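Local atomic coordinates of cytolethal distending toxin subunit B (Escherichia coli, PDB entry 2F1N), a protein that nicks DNA as the endonuclease subunit of a three-part toxin and very probably causes the DNA damage that arrests intoxicated cells at G2/M. Residues S32-N37 against I95-V100; W82-N87 against Q91-Y96. All coordinates share one frame; numbering follows the deposited sequence.

Interaction 1. Residues S32-N37 against I95-V100; sequences SKWNIN and IYFSAV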
# COMPACT_ATOMS: atom_id res chain seq x y z
N SER A 32 -4.32 -19.46 1.61
CA SER A 32 -3.57 -19.66 0.37
C SER A 32 -3.10 -18.36 -0.25
O SER A 32 -1.97 -18.27 -0.70
CB SER A 32 -4.35 -20.49 -0.66
OG SER A 32 -4.43 -21.84 -0.21
N LYS A 33 -3.97 -17.36 -0.27
CA LYS A 33 -3.59 -16.09 -0.84
C LYS A 33 -2.39 -15.51 -0.10
O LYS A 33 -1.53 -14.92 -0.76
CB LYS A 33 -4.75 -15.11 -0.85
CG LYS A 33 -5.72 -15.43 -1.99
CD LYS A 33 -7.03 -14.67 -1.80
CE LYS A 33 -7.93 -14.95 -3.02
NZ LYS A 33 -9.17 -14.12 -3.04
N TRP A 34 -2.33 -15.68 1.22
CA TRP A 34 -1.11 -15.27 1.94
C TRP A 34 0.05 -16.25 1.79
O TRP A 34 1.11 -15.85 1.34
CB TRP A 34 -1.39 -15.03 3.41
CG TRP A 34 -1.99 -13.67 3.64
CD1 TRP A 34 -3.35 -13.34 3.68
CD2 TRP A 34 -1.27 -12.46 3.91
NE1 TRP A 34 -3.49 -11.99 3.91
CE2 TRP A 34 -2.24 -11.43 4.09
CE3 TRP A 34 0.09 -12.14 3.98
CZ2 TRP A 34 -1.89 -10.09 4.34
CZ3 TRP A 34 0.45 -10.82 4.30
CH2 TRP A 34 -0.54 -9.82 4.46
N ASN A 35 -0.17 -17.54 2.13
CA ASN A 35 0.97 -18.49 2.21
C ASN A 35 1.57 -18.83 0.87
O ASN A 35 2.76 -19.15 0.79
CB ASN A 35 0.65 -19.79 2.98
CG ASN A 35 1.94 -20.60 3.37
OD1 ASN A 35 2.95 -20.05 3.86
ND2 ASN A 35 1.89 -21.93 3.16
N ILE A 36 0.75 -18.75 -0.19
CA ILE A 36 1.27 -18.92 -1.55
C ILE A 36 1.49 -17.62 -2.31
O ILE A 36 2.62 -17.31 -2.65
CB ILE A 36 0.37 -19.91 -2.37
CG1 ILE A 36 0.07 -21.14 -1.53
CG2 ILE A 36 1.05 -20.27 -3.71
CD1 ILE A 36 1.26 -22.01 -1.28
N ASN A 37 0.43 -16.85 -2.54
CA ASN A 37 0.51 -15.72 -3.48
C ASN A 37 1.25 -14.52 -2.92
O ASN A 37 2.15 -14.01 -3.56
CB ASN A 37 -0.86 -15.33 -3.98
CG ASN A 37 -1.61 -16.54 -4.57
OD1 ASN A 37 -1.12 -17.18 -5.52
ND2 ASN A 37 -2.74 -16.86 -4.01
N ILE A 95 4.76 -7.73 8.98
CA ILE A 95 3.43 -7.38 8.46
C ILE A 95 2.80 -6.35 9.35
O ILE A 95 2.80 -6.51 10.58
CB ILE A 95 2.51 -8.67 8.44
CG1 ILE A 95 3.12 -9.78 7.56
CG2 ILE A 95 1.11 -8.27 7.88
CD1 ILE A 95 2.24 -11.09 7.60
N TYR A 96 2.22 -5.30 8.77
CA TYR A 96 1.49 -4.31 9.59
C TYR A 96 0.06 -4.49 9.14
O TYR A 96 -0.29 -4.31 7.94
CB TYR A 96 2.03 -2.88 9.29
CG TYR A 96 3.45 -2.86 9.73
CD1 TYR A 96 3.77 -2.61 11.08
CD2 TYR A 96 4.48 -3.27 8.86
CE1 TYR A 96 5.10 -2.68 11.54
CE2 TYR A 96 5.80 -3.38 9.31
CZ TYR A 96 6.10 -3.08 10.65
OH TYR A 96 7.40 -3.22 11.12
N PHE A 97 -0.77 -4.92 10.09
CA PHE A 97 -2.11 -5.40 9.72
C PHE A 97 -3.18 -4.61 10.43
O PHE A 97 -3.10 -4.46 11.66
CB PHE A 97 -2.23 -6.90 10.03
CG PHE A 97 -3.33 -7.58 9.24
CD1 PHE A 97 -4.62 -7.49 9.66
CD2 PHE A 97 -3.03 -8.29 8.06
CE1 PHE A 97 -5.65 -8.08 8.92
CE2 PHE A 97 -4.08 -8.90 7.31
CZ PHE A 97 -5.38 -8.76 7.76
N SER A 98 -4.20 -4.16 9.70
CA SER A 98 -5.33 -3.47 10.34
C SER A 98 -6.61 -4.22 10.06
O SER A 98 -7.04 -4.24 8.92
CB SER A 98 -5.52 -2.05 9.82
OG SER A 98 -4.37 -1.30 10.13
N ALA A 99 -7.17 -4.83 11.08
CA ALA A 99 -8.53 -5.35 11.01
C ALA A 99 -9.46 -4.13 11.02
O ALA A 99 -9.58 -3.41 12.03
CB ALA A 99 -8.78 -6.25 12.20
N VAL A 100 -10.07 -3.85 9.89
CA VAL A 100 -10.93 -2.69 9.75
C VAL A 100 -12.25 -3.09 10.36
O VAL A 100 -12.76 -2.40 11.25
CB VAL A 100 -11.06 -2.29 8.27
CG1 VAL A 100 -12.20 -1.30 8.05
CG2 VAL A 100 -9.71 -1.71 7.77

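Interaction 2. Residues W82-N87 against Q91-Y96; sequences WNLSTN and QQVYIY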
# COMPACT_ATOMS: atom_id res chain seq x y z
N TRP A 82 6.79 -12.57 10.36
CA TRP A 82 6.42 -13.75 9.58
C TRP A 82 7.70 -14.41 9.13
O TRP A 82 8.45 -13.90 8.28
CB TRP A 82 5.52 -13.34 8.39
CG TRP A 82 4.94 -14.46 7.55
CD1 TRP A 82 4.78 -15.79 7.89
CD2 TRP A 82 4.43 -14.32 6.22
NE1 TRP A 82 4.18 -16.47 6.84
CE2 TRP A 82 3.95 -15.58 5.81
CE3 TRP A 82 4.31 -13.22 5.34
CZ2 TRP A 82 3.39 -15.80 4.54
CZ3 TRP A 82 3.70 -13.43 4.06
CH2 TRP A 82 3.25 -14.72 3.70
N ASN A 83 7.97 -15.58 9.74
CA ASN A 83 9.22 -16.30 9.44
C ASN A 83 8.99 -17.11 8.18
O ASN A 83 8.05 -17.89 8.13
CB ASN A 83 9.60 -17.23 10.61
CG ASN A 83 11.03 -17.80 10.48
OD1 ASN A 83 11.55 -17.96 9.39
ND2 ASN A 83 11.65 -18.13 11.61
N LEU A 84 9.81 -16.90 7.16
CA LEU A 84 9.53 -17.48 5.84
C LEU A 84 10.40 -18.69 5.54
O LEU A 84 10.08 -19.49 4.65
CB LEU A 84 9.73 -16.43 4.73
CG LEU A 84 8.79 -15.22 4.72
CD1 LEU A 84 9.15 -14.25 3.63
CD2 LEU A 84 7.32 -15.69 4.53
N SER A 85 11.53 -18.80 6.24
CA SER A 85 12.54 -19.85 6.01
C SER A 85 13.74 -19.55 6.87
O SER A 85 13.87 -18.43 7.36
CB SER A 85 13.00 -19.89 4.53
OG SER A 85 13.96 -20.93 4.28
N THR A 86 14.61 -20.54 7.09
CA THR A 86 15.89 -20.29 7.76
C THR A 86 17.09 -20.52 6.83
O THR A 86 18.18 -20.89 7.28
CB THR A 86 16.04 -21.09 9.10
OG1 THR A 86 14.82 -21.04 9.85
CG2 THR A 86 17.04 -20.38 10.03
N ASN A 87 16.86 -20.30 5.53
CA ASN A 87 17.89 -20.39 4.50
C ASN A 87 17.68 -19.27 3.51
O ASN A 87 18.43 -18.29 3.49
CB ASN A 87 17.85 -21.75 3.77
CG ASN A 87 17.36 -22.89 4.64
OD1 ASN A 87 18.13 -23.49 5.40
ND2 ASN A 87 16.06 -23.20 4.54
N GLN A 91 14.63 -14.07 4.93
CA GLN A 91 14.32 -15.08 5.96
C GLN A 91 13.05 -14.73 6.77
O GLN A 91 12.27 -15.60 7.16
CB GLN A 91 15.51 -15.26 6.91
CG GLN A 91 16.83 -15.70 6.22
CD GLN A 91 17.95 -16.07 7.20
OE1 GLN A 91 18.57 -17.12 7.07
NE2 GLN A 91 18.23 -15.19 8.16
N GLN A 92 12.84 -13.45 7.04
CA GLN A 92 11.59 -13.06 7.72
C GLN A 92 11.09 -11.74 7.17
O GLN A 92 11.86 -10.90 6.68
CB GLN A 92 11.81 -12.89 9.21
CG GLN A 92 12.31 -14.12 9.95
CD GLN A 92 12.16 -13.98 11.45
OE1 GLN A 92 11.50 -14.81 12.10
NE2 GLN A 92 12.76 -12.93 12.00
N VAL A 93 9.79 -11.51 7.30
CA VAL A 93 9.25 -10.22 6.88
C VAL A 93 8.36 -9.69 8.00
O VAL A 93 7.90 -10.47 8.86
CB VAL A 93 8.47 -10.28 5.53
CG1 VAL A 93 9.43 -10.58 4.31
CG2 VAL A 93 7.26 -11.24 5.62
N TYR A 94 8.08 -8.40 7.96
CA TYR A 94 7.21 -7.74 8.93
C TYR A 94 5.87 -7.44 8.28
O TYR A 94 5.80 -6.98 7.14
CB TYR A 94 7.86 -6.41 9.42
CG TYR A 94 8.99 -6.66 10.38
CD1 TYR A 94 10.26 -6.94 9.91
CD2 TYR A 94 8.76 -6.61 11.75
CE1 TYR A 94 11.33 -7.20 10.81
CE2 TYR A 94 9.77 -6.83 12.64
CZ TYR A 94 11.07 -7.10 12.16
OH TYR A 94 12.09 -7.32 13.05
N ILE A 95 4.76 -7.73 8.98
CA ILE A 95 3.43 -7.38 8.46
C ILE A 95 2.80 -6.35 9.35
O ILE A 95 2.80 -6.51 10.58
CB ILE A 95 2.51 -8.67 8.44
CG1 ILE A 95 3.12 -9.78 7.56
CG2 ILE A 95 1.11 -8.27 7.88
CD1 ILE A 95 2.24 -11.09 7.60
N TYR A 96 2.22 -5.30 8.77
CA TYR A 96 1.49 -4.31 9.59
C TYR A 96 0.06 -4.49 9.14
O TYR A 96 -0.29 -4.31 7.94
CB TYR A 96 2.03 -2.88 9.29
CG TYR A 96 3.45 -2.86 9.73
CD1 TYR A 96 3.77 -2.61 11.08
CD2 TYR A 96 4.48 -3.27 8.86
CE1 TYR A 96 5.10 -2.68 11.54
CE2 TYR A 96 5.80 -3.38 9.31
CZ TYR A 96 6.10 -3.08 10.65
OH TYR A 96 7.40 -3.22 11.12

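Interaction 1. Residues S32-N37 against I95-V100
Helix 31-42 and strand 92-98 pack at Trp34, Ile95 and Phe97, their nearest CA atoms, of Trp34 and Ile95, 11.2 Å apart. This is a helix-on-sheet packing in the DNase I-like fold. The two backbones stay well apart, and the side chains alone bridge the gap. The helix widens to a pi turn over 33-37, where Asn37 N makes a weak hydrogen bond of 3.3 Å to Ser32 O.

Trp34 is the one residue of 32-37 that touches the strand. Its CG lies beside the backbone N (chi1 -81°), and the indole points from the helix toward the sheet with its six-membered ring leading. Ile95 and Phe97 are two apart on the strand and both turn to the helix side. Ile95 meets Trp34 from the opposite direction. Its CD1 lies 3.8 Å from CZ3 of Trp34, and its CG2 is 4.1 Å from CH2 of the same ring. The CG2 branch is anti to the backbone N, while CG1 carries CD1 to the indole.

The contact is buried and apolar. The one polar atom of the indole, NE1, is satisfied elsewhere by the backbone oxygen of Ala56. This bond would help fix the rotation of the ring. Pro60 touches both Trp34 and Ile95, and Ala110 of the next strand touches both Trp34 and Phe97. Phe97 presents its ring edge: Trp34 CZ2 lies close to the phenyl plane, 3.9 Å from Phe97 CE2.

Interaction 2. Residues W82-N87 against Q91-Y96
The beta hairpin of strands 78-83 and 92-98 closes here, where Trp82 pairs with Val93 and Asn83 with Gln92. The segments run antiparallel, 169° apart. Trp82 and Val93 form a hydrogen-bonded pair, with Trp82 N to Val93 O at 2.8 Å and Val93 N to Trp82 O at 2.9 Å. Asn83 and Gln92 are the non-hydrogen-bonded pair that follows. Beyond it, Leu84 N bonds to Gln91 O at 2.8 Å, and Ser85 N adds a weak second bond to that oxygen.

The face with Trp82 and Val93 is apolar. These two side chains lie side by side, with Trp82 CE3 3.6 Å from Val93 CG2. Ile95 adds its CD1 at 3.7 Å from the same CE3 atom. Leu84 CD2 sits over one face of the indole, 3.5 Å above its plane, while Leu84 CD1 touches Val93 CG1. Ile42 of helix 31-42 packs on Trp82, Leu84 and Val93.

On the other face the exposed pair Asn83 and Gln92 is polar. The extended chain of Gln92 lies obliquely across Asn83, with Gln92 CG 3.8 Å from Asn83 CA. In the connecting loop Ser85 OG accepts from Asn87 N at 3.2 Å, an ST turn. Leu84 O accepts a hydrogen bond from Arg39 of helix 31-42. This is the end of an antiparallel hairpin in a sheet of the DNase I-like fold, its Trp82-Val93 face turned to helix 31-42.

How the interactions relate
Interactions 1 and 2 share strand 92-98, and helix 31-42 supplies one side of interaction 1 and packs through Ile42 on interaction 2. They differ in depth and chemistry. Interaction 1 is fully buried and joins helix to sheet through side chains alone. The centre of interaction 2 is about 19 Å from the centre of the chain, that of interaction 1 about 12 Å. Interaction 2 joins neighbouring strands largely by backbone hydrogen bonds, with exposed polar residues at its loop end. Ile95 belongs to both contacts and joins them. The Trp82 indole also packs on the helix backbone, its CH2 3.4 Å from Trp34 O. The apolar face of the hairpin thus continues into the helix-sheet packing.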